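Local structure of uncharacterized protein (Pseudomonas aeruginosa, 4O5P) at residues 307-311 with 325-331; 227-233 with 270-276; 241-245 with 277-282; 250-254 with 264-268. The protein is a type VI secretion effector with phospholipase activity that probably hydrolyses membrane phospholipids through an alpha/beta-hydrolase-type catalytic domain. All blocks are in the same frame, centred on the assembly; numbering follows the deposited sequence.

Interaction 1 (307-311 with 325-331)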
loop_
_atom_site.group_PDB
_atom_site.type_symbol
_atom_site.label_atom_id
_atom_site.label_comp_id
_atom_site.label_asym_id
_atom_site.label_seq_id
_atom_site.Cartn_x
_atom_site.Cartn_y
_atom_site.Cartn_z
ATOM N N ARG A 307 -11.174 1.596 7.869
ATOM C CA ARG A 307 -11.794 2.627 8.689
ATOM C C ARG A 307 -10.938 2.853 9.932
ATOM O O ARG A 307 -10.637 1.895 10.653
ATOM C CB ARG A 307 -13.174 2.132 9.106
ATOM C CG ARG A 307 -14.046 3.165 9.739
ATOM C CD ARG A 307 -15.222 2.497 10.469
ATOM N NE ARG A 307 -15.832 3.477 11.350
ATOM C CZ ARG A 307 -16.744 4.356 10.952
ATOM N NH1 ARG A 307 -17.176 4.341 9.687
ATOM N NH2 ARG A 307 -17.231 5.238 11.817
ATOM N N LEU A 308 -10.524 4.093 10.183
ATOM C CA LEU A 308 -9.640 4.338 11.324
ATOM C C LEU A 308 -10.379 3.975 12.628
ATOM O O LEU A 308 -11.613 3.980 12.657
ATOM C CB LEU A 308 -9.159 5.788 11.349
ATOM C CG LEU A 308 -8.225 6.361 10.274
ATOM C CD1 LEU A 308 -7.919 7.799 10.619
ATOM C CD2 LEU A 308 -6.916 5.609 10.137
ATOM N N PRO A 309 -9.630 3.603 13.685
ATOM C CA PRO A 309 -10.294 3.227 14.947
ATOM C C PRO A 309 -11.194 4.333 15.491
ATOM O O PRO A 309 -10.798 5.508 15.499
ATOM C CB PRO A 309 -9.117 3.003 15.911
ATOM C CG PRO A 309 -8.017 2.513 15.041
ATOM C CD PRO A 309 -8.187 3.298 13.718
ATOM N N ASP A 310 -12.397 3.956 15.918
ATOM C CA ASP A 310 -13.311 4.899 16.542
ATOM C C ASP A 310 -13.167 4.834 18.055
ATOM O O ASP A 310 -13.105 3.752 18.644
ATOM C CB ASP A 310 -14.759 4.621 16.138
ATOM C CG ASP A 310 -15.204 5.468 14.963
ATOM O OD1 ASP A 310 -14.762 6.638 14.864
ATOM O OD2 ASP A 310 -16.006 4.976 14.149
ATOM N N GLU A 311 -13.096 6.005 18.670
ATOM C CA GLU A 311 -12.985 6.102 20.111
ATOM C C GLU A 311 -14.360 5.887 20.733
ATOM O O GLU A 311 -15.388 6.179 20.107
ATOM C CB GLU A 311 -12.421 7.466 20.505
ATOM C CG GLU A 311 -11.062 7.798 19.874
ATOM C CD GLU A 311 -9.976 6.767 20.187
ATOM O OE1 GLU A 311 -10.082 6.048 21.210
ATOM O OE2 GLU A 311 -9.008 6.671 19.400
ATOM N N CYS A 325 -8.481 8.203 27.610
ATOM C CA CYS A 325 -9.621 7.396 27.173
ATOM C C CYS A 325 -9.415 6.881 25.741
ATOM O O CYS A 325 -10.055 5.912 25.328
ATOM C CB CYS A 325 -10.913 8.222 27.215
ATOM S SG CYS A 325 -11.355 8.958 28.833
ATOM N N SER A 326 -8.526 7.537 24.992
ATOM C CA SER A 326 -8.439 7.343 23.537
ATOM C C SER A 326 -7.391 6.315 23.096
ATOM O O SER A 326 -6.316 6.211 23.683
ATOM C CB SER A 326 -8.177 8.684 22.830
ATOM O OG SER A 326 -9.143 9.659 23.192
ATOM N N PHE A 327 -7.721 5.565 22.053
ATOM C CA PHE A 327 -6.794 4.603 21.476
ATOM C C PHE A 327 -5.832 5.230 20.447
ATOM O O PHE A 327 -4.627 4.932 20.437
ATOM C CB PHE A 327 -7.573 3.438 20.873
ATOM C CG PHE A 327 -6.701 2.371 20.289
ATOM C CD1 PHE A 327 -5.930 1.566 21.114
ATOM C CD2 PHE A 327 -6.645 2.179 18.912
ATOM C CE1 PHE A 327 -5.121 0.577 20.576
ATOM C CE2 PHE A 327 -5.827 1.196 18.365
ATOM C CZ PHE A 327 -5.072 0.392 19.194
ATOM N N LEU A 328 -6.359 6.118 19.603
ATOM C CA LEU A 328 -5.556 6.757 18.553
ATOM C C LEU A 328 -5.490 8.259 18.776
ATOM O O LEU A 328 -6.524 8.930 18.770
ATOM C CB LEU A 328 -6.155 6.465 17.166
ATOM C CG LEU A 328 -5.550 7.203 15.970
ATOM C CD1 LEU A 328 -4.123 6.738 15.771
ATOM C CD2 LEU A 328 -6.388 6.951 14.684
ATOM N N LYS A 329 -4.290 8.798 18.958
ATOM C CA LYS A 329 -4.136 10.228 19.288
ATOM C C LYS A 329 -4.012 11.153 18.073
ATOM O O LYS A 329 -4.302 12.342 18.168
ATOM C CB LYS A 329 -2.901 10.444 20.166
ATOM C CG LYS A 329 -2.806 9.575 21.416
ATOM C CD LYS A 329 -4.011 9.695 22.322
ATOM C CE LYS A 329 -3.869 8.660 23.457
ATOM N NZ LYS A 329 -4.876 8.790 24.573
ATOM N N ARG A 330 -3.572 10.613 16.941
ATOM C CA ARG A 330 -3.198 11.443 15.793
ATOM C C ARG A 330 -2.941 10.581 14.554
ATOM O O ARG A 330 -2.136 9.646 14.594
ATOM C CB ARG A 330 -1.934 12.247 16.116
ATOM C CG ARG A 330 -1.418 13.136 14.970
ATOM C CD ARG A 330 -2.384 14.281 14.667
ATOM N NE ARG A 330 -1.834 15.211 13.682
ATOM C CZ ARG A 330 -2.570 16.086 13.000
ATOM N NH1 ARG A 330 -3.883 16.123 13.177
ATOM N NH2 ARG A 330 -2.001 16.905 12.132
ATOM N N CYS A 331 -3.614 10.908 13.453
ATOM C CA CYS A 331 -3.335 10.257 12.179
ATOM C C CYS A 331 -3.189 11.276 11.053
ATOM O O CYS A 331 -4.049 12.144 10.872
ATOM C CB CYS A 331 -4.424 9.245 11.820
ATOM S SG CYS A 331 -4.155 8.416 10.211
HETATM O O HOH W 1 -12.097 4.809 23.013
#
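Glu311 reaches across to the backbone of Phe327 and Leu328, joining two loop segments that run in nearly opposite directions in the connection before strand 331-336 of the alpha/beta-hydrolase sheet. The carboxylate straddles two successive amides: Phe327 N donates to Glu311 OE1 at 2.6 Å and Leu328 N to Glu311 OE2 at 2.7 Å. Both bonds are nearly straight, and both amides meet their oxygens on the syn side, tilted out of the carboxylate plane. The chain of Glu311 is bent at CB-CG (chi2 -57°), which brings its two oxygens to the Phe327 and Leu328 amides. Arg367 adds a salt bridge to OE2, so backbone dipoles and a positive charge converge on this group and would be expected to keep it ionised. Beyond it, the tightly packed part is apolar. Pro309 CB lies at the edge of the Phe327 ring, 4.0 Å from Phe327 CD2, with CG also near that atom, while Pro309 CD faces Leu328 CD2. Leu308 closes the row, both of its methyls lying against Cys331 SG, with CD1 at 3.8 Å. Helix 238-254 packs on the same proline and phenylalanine through Gln251. Toward Cys325 the contact loosens: this exposed residue barely meets the other loop, and its SG is not in a disulfide here. A water bridges the two loops at this end, giving one hydrogen to Cys325 O and the other to the carboxylate already held by two amides, with the water oxygen 3.0 Å from Glu311 OE1.

Interaction 2 (227-233 with 270-276)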
loop_
_atom_site.group_PDB
_atom_site.type_symbol
_atom_site.label_atom_id
_atom_site.label_comp_id
_atom_site.label_asym_id
_atom_site.label_seq_id
_atom_site.Cartn_x
_atom_site.Cartn_y
_atom_site.Cartn_z
ATOM N N LEU A 227 5.494 1.630 32.759
ATOM C CA LEU A 227 4.301 2.459 32.855
ATOM C C LEU A 227 3.278 2.283 31.743
ATOM O O LEU A 227 2.073 2.212 32.009
ATOM C CB LEU A 227 4.698 3.929 32.917
ATOM C CG LEU A 227 5.364 4.374 34.212
ATOM C CD1 LEU A 227 5.733 5.836 34.130
ATOM C CD2 LEU A 227 4.425 4.116 35.378
ATOM N N ALA A 228 3.741 2.264 30.496
ATOM C CA ALA A 228 2.813 2.256 29.369
ATOM C C ALA A 228 3.500 1.844 28.092
ATOM O O ALA A 228 4.727 1.681 28.043
ATOM C CB ALA A 228 2.168 3.643 29.173
HETATM N N MSE A 229 2.682 1.701 27.057
HETATM C CA MSE A 229 3.170 1.427 25.727
HETATM C C MSE A 229 2.593 2.430 24.760
HETATM O O MSE A 229 1.382 2.557 24.638
HETATM C CB MSE A 229 2.798 0.015 25.318
HETATM C CG MSE A 229 3.656 -0.963 26.064
HETATM SE SE MSE A 229 3.558 -2.770 25.558
HETATM C CE MSE A 229 3.390 -2.648 23.584
ATOM N N ARG A 230 3.489 3.133 24.074
ATOM C CA ARG A 230 3.128 4.242 23.211
ATOM C C ARG A 230 3.678 3.955 21.823
ATOM O O ARG A 230 4.884 3.726 21.672
ATOM C CB ARG A 230 3.730 5.526 23.768
ATOM C CG ARG A 230 3.385 5.778 25.229
ATOM C CD ARG A 230 1.900 5.951 25.395
ATOM N NE ARG A 230 1.489 6.150 26.787
ATOM C CZ ARG A 230 0.232 6.027 27.206
ATOM N NH1 ARG A 230 -0.732 5.712 26.344
ATOM N NH2 ARG A 230 -0.069 6.225 28.481
ATOM N N LEU A 231 2.798 3.958 20.818
ATOM C CA LEU A 231 3.160 3.479 19.479
ATOM C C LEU A 231 3.218 4.607 18.447
ATOM O O LEU A 231 2.379 5.496 18.444
ATOM C CB LEU A 231 2.172 2.418 18.984
ATOM C CG LEU A 231 2.057 1.090 19.740
ATOM C CD1 LEU A 231 1.390 0.043 18.895
ATOM C CD2 LEU A 231 3.397 0.604 20.179
ATOM N N TYR A 232 4.223 4.549 17.583
ATOM C CA TYR A 232 4.381 5.460 16.457
ATOM C C TYR A 232 4.502 4.550 15.243
ATOM O O TYR A 232 5.402 3.702 15.180
ATOM C CB TYR A 232 5.620 6.343 16.661
ATOM C CG TYR A 232 5.664 6.873 18.078
ATOM C CD1 TYR A 232 6.212 6.106 19.105
ATOM C CD2 TYR A 232 5.105 8.102 18.401
ATOM C CE1 TYR A 232 6.222 6.558 20.404
ATOM C CE2 TYR A 232 5.112 8.561 19.712
ATOM C CZ TYR A 232 5.676 7.786 20.699
ATOM O OH TYR A 232 5.691 8.227 22.004
ATOM N N ILE A 233 3.566 4.694 14.304
ATOM C CA ILE A 233 3.387 3.712 13.226
ATOM C C ILE A 233 3.406 4.431 11.879
ATOM O O ILE A 233 2.656 5.383 11.692
ATOM C CB ILE A 233 2.010 2.992 13.344
ATOM C CG1 ILE A 233 1.758 2.453 14.768
ATOM C CG2 ILE A 233 1.882 1.880 12.306
ATOM C CD1 ILE A 233 2.544 1.223 15.133
ATOM N N LEU A 270 -0.778 -3.079 30.800
ATOM C CA LEU A 270 -0.203 -1.763 30.546
ATOM C C LEU A 270 -1.089 -0.940 29.621
ATOM O O LEU A 270 -1.530 -1.447 28.582
ATOM C CB LEU A 270 1.163 -1.915 29.875
ATOM C CG LEU A 270 2.363 -2.512 30.603
ATOM C CD1 LEU A 270 3.508 -2.690 29.614
ATOM C CD2 LEU A 270 2.797 -1.628 31.772
ATOM N N PRO A 271 -1.330 0.334 29.977
ATOM C CA PRO A 271 -2.020 1.246 29.057
ATOM C C PRO A 271 -1.287 1.252 27.730
ATOM O O PRO A 271 -0.044 1.216 27.729
ATOM C CB PRO A 271 -1.853 2.618 29.731
ATOM C CG PRO A 271 -1.692 2.311 31.183
ATOM C CD PRO A 271 -0.943 1.001 31.237
ATOM N N ILE A 272 -2.034 1.287 26.628
ATOM C CA ILE A 272 -1.438 1.312 25.296
ATOM C C ILE A 272 -2.183 2.293 24.414
ATOM O O ILE A 272 -3.420 2.381 24.447
ATOM C CB ILE A 272 -1.430 -0.102 24.635
ATOM C CG1 ILE A 272 -0.659 -0.091 23.307
ATOM C CG2 ILE A 272 -2.858 -0.647 24.465
ATOM C CD1 ILE A 272 -0.471 -1.491 22.717
ATOM N N SER A 273 -1.426 3.036 23.615
ATOM C CA SER A 273 -2.032 3.960 22.667
ATOM C C SER A 273 -1.173 4.067 21.416
ATOM O O SER A 273 0.033 3.880 21.476
ATOM C CB SER A 273 -2.154 5.331 23.321
ATOM O OG SER A 273 -0.869 5.912 23.489
ATOM N N ILE A 274 -1.806 4.357 20.284
ATOM C CA ILE A 274 -1.073 4.785 19.099
ATOM C C ILE A 274 -0.985 6.315 19.145
ATOM O O ILE A 274 -1.946 7.006 18.841
ATOM C CB ILE A 274 -1.745 4.299 17.790
ATOM C CG1 ILE A 274 -1.640 2.770 17.672
ATOM C CG2 ILE A 274 -1.092 4.972 16.574
ATOM C CD1 ILE A 274 -2.396 2.161 16.471
ATOM N N GLU A 275 0.162 6.831 19.569
ATOM C CA GLU A 275 0.401 8.274 19.655
ATOM C C GLU A 275 0.391 8.922 18.269
ATOM O O GLU A 275 0.036 10.104 18.134
ATOM C CB GLU A 275 1.761 8.529 20.300
ATOM C CG GLU A 275 1.876 8.100 21.758
ATOM C CD GLU A 275 0.879 8.809 22.636
ATOM O OE1 GLU A 275 0.986 10.045 22.776
ATOM O OE2 GLU A 275 -0.038 8.133 23.162
ATOM N N PHE A 276 0.786 8.156 17.245
ATOM C CA PHE A 276 0.851 8.703 15.884
ATOM C C PHE A 276 0.754 7.616 14.803
ATOM O O PHE A 276 1.484 6.630 14.831
ATOM C CB PHE A 276 2.146 9.507 15.695
ATOM C CG PHE A 276 2.240 10.214 14.355
ATOM C CD1 PHE A 276 1.682 11.482 14.182
ATOM C CD2 PHE A 276 2.875 9.609 13.275
ATOM C CE1 PHE A 276 1.761 12.137 12.945
ATOM C CE2 PHE A 276 2.957 10.243 12.042
ATOM C CZ PHE A 276 2.404 11.509 11.876
#
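Met229 (selenomethionine) and Leu231 meet Ile272 and Ile274 on one face of a parallel strand pair in the central sheet of the hydrolase fold. Met229 CB lies 4.0 Å from Ile272 CG1, and Leu231 CB is equally close to Ile274 CG1. Met229 bends at its last torsion, bringing CE near Ile272 CD1, while its CG and SE pass at about a right angle to Leu270 and touch CD1. Helix 238-254 covers this face, Leu250 on Leu231 and Ala247 on Ile274. Between the strands the backbone ladder runs from Met229 N to Pro271 O through Ser273 N to Met229 O and Leu231 N to Ser273 O, and resumes at Ile233 N to Phe276 O (2.9 Å). A beta bulge interrupts it: Leu231 O receives weak bonds from both Glu275 N and Phe276 N, and the register slips by one. The extra residue, Glu275, lies alongside Tyr232, its CB 3.4 Å from Tyr232 CE2; the phenol OH is bonded to His66. On this polar face Arg230 folds at chi2 (-63°) across the neighbouring strand and gives NH1 to Ser273 OG at 2.9 Å, 15° out of the guanidinium plane, while its NE pairs with Asp37. Glu275 OE2 stays 4.1 Å from Arg230 NH1 and well out of the guanidinium plane, so the attraction between these two charges is probably only electrostatic, with no N-H aimed at the carboxylate.

Interaction 3 (241-245 with 277-282)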
loop_
_atom_site.group_PDB
_atom_site.type_symbol
_atom_site.label_atom_id
_atom_site.label_comp_id
_atom_site.label_asym_id
_atom_site.label_seq_id
_atom_site.Cartn_x
_atom_site.Cartn_y
_atom_site.Cartn_z
ATOM N N ALA A 241 -2.133 0.246 4.295
ATOM C CA ALA A 241 -3.273 -0.645 4.533
ATOM C C ALA A 241 -3.009 -1.549 5.735
ATOM O O ALA A 241 -3.887 -1.729 6.604
ATOM C CB ALA A 241 -3.575 -1.481 3.297
ATOM N N GLU A 242 -1.804 -2.128 5.773
ATOM C CA GLU A 242 -1.395 -2.983 6.873
ATOM C C GLU A 242 -1.389 -2.224 8.186
ATOM O O GLU A 242 -1.781 -2.767 9.202
ATOM C CB GLU A 242 -0.012 -3.572 6.628
ATOM C CG GLU A 242 0.044 -4.679 5.568
ATOM C CD GLU A 242 1.398 -4.712 4.917
ATOM O OE1 GLU A 242 2.384 -4.429 5.629
ATOM O OE2 GLU A 242 1.489 -4.989 3.702
ATOM N N ALA A 243 -0.931 -0.978 8.177
ATOM C CA ALA A 243 -0.920 -0.184 9.415
ATOM C C ALA A 243 -2.331 0.034 9.932
ATOM O O ALA A 243 -2.585 -0.016 11.144
ATOM C CB ALA A 243 -0.237 1.128 9.206
ATOM N N ARG A 244 -3.251 0.289 9.021
ATOM C CA ARG A 244 -4.632 0.549 9.424
ATOM C C ARG A 244 -5.306 -0.696 9.988
ATOM O O ARG A 244 -5.964 -0.649 11.045
ATOM C CB ARG A 244 -5.397 1.159 8.242
ATOM C CG ARG A 244 -4.816 2.531 7.892
ATOM C CD ARG A 244 -5.265 3.078 6.530
ATOM N NE ARG A 244 -6.677 3.458 6.480
ATOM C CZ ARG A 244 -7.187 4.232 5.530
ATOM N NH1 ARG A 244 -6.384 4.719 4.595
ATOM N NH2 ARG A 244 -8.483 4.528 5.511
ATOM N N ALA A 245 -5.111 -1.823 9.306
ATOM C CA ALA A 245 -5.605 -3.087 9.843
ATOM C C ALA A 245 -4.940 -3.398 11.188
ATOM O O ALA A 245 -5.608 -3.806 12.128
ATOM C CB ALA A 245 -5.385 -4.221 8.837
ATOM N N LEU A 277 -0.156 7.810 13.855
ATOM C CA LEU A 277 -0.293 6.908 12.723
ATOM C C LEU A 277 -0.049 7.736 11.450
ATOM O O LEU A 277 -0.843 8.623 11.111
ATOM C CB LEU A 277 -1.699 6.297 12.723
ATOM C CG LEU A 277 -2.105 5.290 11.650
ATOM C CD1 LEU A 277 -1.249 4.018 11.763
ATOM C CD2 LEU A 277 -3.587 4.979 11.818
ATOM N N GLY A 278 1.077 7.495 10.786
ATOM C CA GLY A 278 1.427 8.277 9.604
ATOM C C GLY A 278 1.353 7.434 8.345
ATOM O O GLY A 278 2.080 6.449 8.213
ATOM N N LEU A 279 0.501 7.841 7.409
ATOM C CA LEU A 279 0.209 7.037 6.230
ATOM C C LEU A 279 0.461 7.777 4.911
ATOM O O LEU A 279 0.091 8.944 4.744
ATOM C CB LEU A 279 -1.242 6.575 6.262
ATOM C CG LEU A 279 -1.766 6.003 7.570
ATOM C CD1 LEU A 279 -3.280 5.885 7.468
ATOM C CD2 LEU A 279 -1.106 4.666 7.862
ATOM N N PHE A 280 1.112 7.092 3.979
ATOM C CA PHE A 280 1.333 7.633 2.648
ATOM C C PHE A 280 0.466 6.825 1.689
ATOM O O PHE A 280 0.713 5.617 1.525
ATOM C CB PHE A 280 2.797 7.446 2.223
ATOM C CG PHE A 280 3.804 8.191 3.066
ATOM C CD1 PHE A 280 4.218 9.470 2.699
ATOM C CD2 PHE A 280 4.382 7.597 4.182
ATOM C CE1 PHE A 280 5.164 10.155 3.437
ATOM C CE2 PHE A 280 5.342 8.277 4.932
ATOM C CZ PHE A 280 5.732 9.562 4.562
ATOM N N ASP A 281 -0.552 7.463 1.102
ATOM C CA ASP A 281 -1.295 6.909 -0.056
ATOM C C ASP A 281 -1.702 5.458 0.110
ATOM O O ASP A 281 -1.155 4.592 -0.566
ATOM C CB ASP A 281 -0.458 7.053 -1.338
ATOM C CG ASP A 281 -1.302 7.216 -2.578
ATOM O OD1 ASP A 281 -2.208 8.071 -2.568
ATOM O OD2 ASP A 281 -1.069 6.499 -3.578
ATOM N N THR A 282 -2.654 5.198 1.015
ATOM C CA THR A 282 -3.102 3.844 1.328
ATOM C C THR A 282 -3.664 3.101 0.120
ATOM O O THR A 282 -4.571 3.604 -0.541
ATOM C CB THR A 282 -4.231 3.870 2.358
ATOM O OG1 THR A 282 -3.793 4.566 3.524
ATOM C CG2 THR A 282 -4.665 2.452 2.728
#
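The helix that follows the probable nucleophile elbow of this hydrolase fold packs here, through Ala243 and Arg244, on strand 277-280 and the turn beyond it. The segments of helix and strand run roughly antiparallel, 150° apart, with axes 9.1 Å from each other. Ala243 points its methyl between two leucines of the strand, 4.0 Å from Leu277 CD1 and 3.9 Å from Leu279 CD2. Beside it the aliphatic part of Arg244 crosses Leu279, whose CD1 touches both CG and CD, the latter at 3.6 Å. A bend at chi3 (69°) then swings the guanidinium toward Thr282. There NH1 makes a weak bond to Thr282 OG1, 2.8 Å long, with the oxygen at the guanidinium edge. Thr282 CG2 touches both Arg244 NH1 (3.4 Å) and the backbone N of Ala241 (3.7 Å). The turn also carries Asp281, which bonds His379 and, with Ser237, probably completes a Ser-His-Asp triad. The buried guanidinium of Arg244 is met by three backbone carbonyls, of Met306, Asp347 and Ser348, and weakly by the threonine hydroxyl; these dipoles would be expected to stabilise its positive charge while it ties the helix to the turn carrying the probable triad aspartate.

Interaction 4 (250-254 with 264-268)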
loop_
_atom_site.group_PDB
_atom_site.type_symbol
_atom_site.label_atom_id
_atom_site.label_comp_id
_atom_site.label_asym_id
_atom_site.label_seq_id
_atom_site.Cartn_x
_atom_site.Cartn_y
_atom_site.Cartn_z
ATOM N N LEU A 250 -5.273 -4.290 16.840
ATOM C CA LEU A 250 -4.660 -3.999 18.120
ATOM C C LEU A 250 -5.735 -3.479 19.068
ATOM O O LEU A 250 -5.793 -3.874 20.246
ATOM C CB LEU A 250 -3.523 -3.003 17.955
ATOM C CG LEU A 250 -2.821 -2.563 19.240
ATOM C CD1 LEU A 250 -2.234 -3.772 19.981
ATOM C CD2 LEU A 250 -1.736 -1.558 18.907
ATOM N N GLN A 251 -6.598 -2.613 18.547
ATOM C CA GLN A 251 -7.674 -2.069 19.364
ATOM C C GLN A 251 -8.588 -3.179 19.854
ATOM O O GLN A 251 -8.950 -3.212 21.036
ATOM C CB GLN A 251 -8.492 -1.040 18.594
ATOM C CG GLN A 251 -9.510 -0.344 19.462
ATOM C CD GLN A 251 -10.443 0.548 18.675
ATOM O OE1 GLN A 251 -10.713 0.304 17.490
ATOM N NE2 GLN A 251 -10.951 1.589 19.331
ATOM N N GLU A 252 -8.947 -4.076 18.939
ATOM C CA GLU A 252 -9.742 -5.253 19.255
ATOM C C GLU A 252 -9.072 -6.098 20.353
ATOM O O GLU A 252 -9.740 -6.569 21.279
ATOM C CB GLU A 252 -9.974 -6.082 17.973
ATOM C CG GLU A 252 -9.451 -7.519 18.046
ATOM C CD GLU A 252 -8.950 -8.076 16.703
ATOM O OE1 GLU A 252 -9.690 -7.957 15.679
ATOM O OE2 GLU A 252 -7.820 -8.648 16.689
ATOM N N LEU A 253 -7.754 -6.278 20.251
ATOM C CA LEU A 253 -7.021 -7.104 21.215
ATOM C C LEU A 253 -6.882 -6.494 22.613
ATOM O O LEU A 253 -6.762 -7.219 23.612
ATOM C CB LEU A 253 -5.621 -7.386 20.688
ATOM C CG LEU A 253 -5.481 -8.626 19.817
ATOM C CD1 LEU A 253 -4.215 -8.538 18.982
ATOM C CD2 LEU A 253 -5.451 -9.858 20.704
ATOM N N THR A 254 -6.869 -5.169 22.683
ATOM C CA THR A 254 -6.491 -4.498 23.921
ATOM C C THR A 254 -7.640 -3.761 24.605
ATOM O O THR A 254 -7.513 -3.329 25.759
ATOM C CB THR A 254 -5.345 -3.514 23.653
ATOM O OG1 THR A 254 -5.765 -2.561 22.674
ATOM C CG2 THR A 254 -4.105 -4.262 23.151
ATOM N N GLU A 264 -10.987 1.374 28.497
ATOM C CA GLU A 264 -9.565 1.638 28.274
ATOM C C GLU A 264 -8.905 0.598 27.361
ATOM O O GLU A 264 -9.527 -0.385 26.953
ATOM C CB GLU A 264 -8.788 1.763 29.598
ATOM C CG GLU A 264 -9.548 1.294 30.832
ATOM C CD GLU A 264 -8.818 1.595 32.133
ATOM O OE1 GLU A 264 -7.859 2.407 32.134
ATOM O OE2 GLU A 264 -9.208 1.009 33.164
ATOM N N TYR A 265 -7.639 0.828 27.041
ATOM C CA TYR A 265 -6.906 -0.109 26.229
ATOM C C TYR A 265 -5.653 -0.537 26.977
ATOM O O TYR A 265 -4.867 0.293 27.447
ATOM C CB TYR A 265 -6.611 0.517 24.859
ATOM C CG TYR A 265 -7.876 1.044 24.215
ATOM C CD1 TYR A 265 -8.324 2.334 24.474
ATOM C CD2 TYR A 265 -8.639 0.243 23.377
ATOM C CE1 TYR A 265 -9.492 2.825 23.914
ATOM C CE2 TYR A 265 -9.814 0.726 22.801
ATOM C CZ TYR A 265 -10.231 2.022 23.078
ATOM O OH TYR A 265 -11.392 2.518 22.519
ATOM N N ARG A 266 -5.501 -1.847 27.132
ATOM C CA ARG A 266 -4.376 -2.388 27.869
ATOM C C ARG A 266 -3.776 -3.581 27.156
ATOM O O ARG A 266 -4.485 -4.343 26.495
ATOM C CB ARG A 266 -4.775 -2.736 29.311
ATOM C CG ARG A 266 -4.884 -1.484 30.181
ATOM C CD ARG A 266 -5.464 -1.729 31.547
ATOM N NE ARG A 266 -5.711 -0.449 32.206
ATOM C CZ ARG A 266 -4.841 0.187 32.992
ATOM N NH1 ARG A 266 -3.645 -0.330 33.241
ATOM N NH2 ARG A 266 -5.172 1.349 33.535
ATOM N N PHE A 267 -2.459 -3.700 27.296
ATOM C CA PHE A 267 -1.653 -4.714 26.647
ATOM C C PHE A 267 -0.852 -5.340 27.778
ATOM O O PHE A 267 0.125 -4.748 28.270
ATOM C CB PHE A 267 -0.713 -4.042 25.643
ATOM C CG PHE A 267 0.136 -4.995 24.852
ATOM C CD1 PHE A 267 1.379 -5.387 25.320
ATOM C CD2 PHE A 267 -0.299 -5.472 23.612
ATOM C CE1 PHE A 267 2.181 -6.247 24.585
ATOM C CE2 PHE A 267 0.494 -6.333 22.868
ATOM C CZ PHE A 267 1.743 -6.722 23.359
ATOM N N ALA A 268 -1.281 -6.525 28.203
ATOM C CA ALA A 268 -0.698 -7.183 29.373
ATOM C C ALA A 268 -0.743 -6.278 30.622
ATOM O O ALA A 268 0.217 -6.199 31.392
ATOM C CB ALA A 268 0.727 -7.636 29.063
#
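Thr254, the last residue of helix 238-254, stands between two aromatic side chains of the returning chain, Tyr265 and Phe267. Its side chain meets Tyr265 at about a right angle, with OG1 at the ring edge 4.1 Å from Tyr265 CD2, and approaches Phe267 obliquely, its CG2 at that ring's edge 4.0 Å from Phe267 CD2. The chi1 of 59° sets OG1 between the backbone N and the carbonyl carbon, turned back to the helix, where it donates to Leu250 O at 2.8 Å; this leaves the methyl for the phenylalanine. Gln251, one turn earlier, is fully extended and slants across Tyr265: its CG lies 3.5 Å from Tyr265 CE2, and its amide plane is 35° from the ring. NE2 reaches the phenol OH in a weak bond of 3.3 Å, and also serves Asp310 O. The backbone joins in where the helix ends, Arg266 N donating to Thr254 O at 2.9 Å in a nearly straight bond, while Tyr265 CA makes a CA-H...O contact with the same oxygen. The CB of Arg266 points away from the helix; its NH2 pairs with Glu264 OE1 and its NH1 bonds Gly269 O. The short strand 266-267 lies antiparallel to strand 270-280, whose Ile272 touches Thr254, Tyr265 and Phe267. Phe267 is further packed by helices 139-162 and 195-219, and Tyr265 meets the ring of Phe327.

Overall arrangement
The four contacts are arranged about strand 270-280, which interactions 2 and 3 share. Interaction 2 sets its first half beside strand 225-236, and interaction 3, about 17 Å away between centres, packs its second half under helix 238-254; they join where Ile233 O faces Gly278 N at 2.8 Å. Interaction 4, about 10 Å from interaction 2 between centres, lies at the other end of that helix and is nested in the loop interaction 2 closes. Interaction 1 borders the strand's other edge through probable hydrogen bonds, Phe327 O to Ile274 N at 2.9 Å and Arg330 O to Leu277 N at 2.8 Å. Its Phe327 CZ also packs 3.4 Å from Gln251 N of interaction 4. Interaction 3 holds Asp281 of the probable catalytic triad.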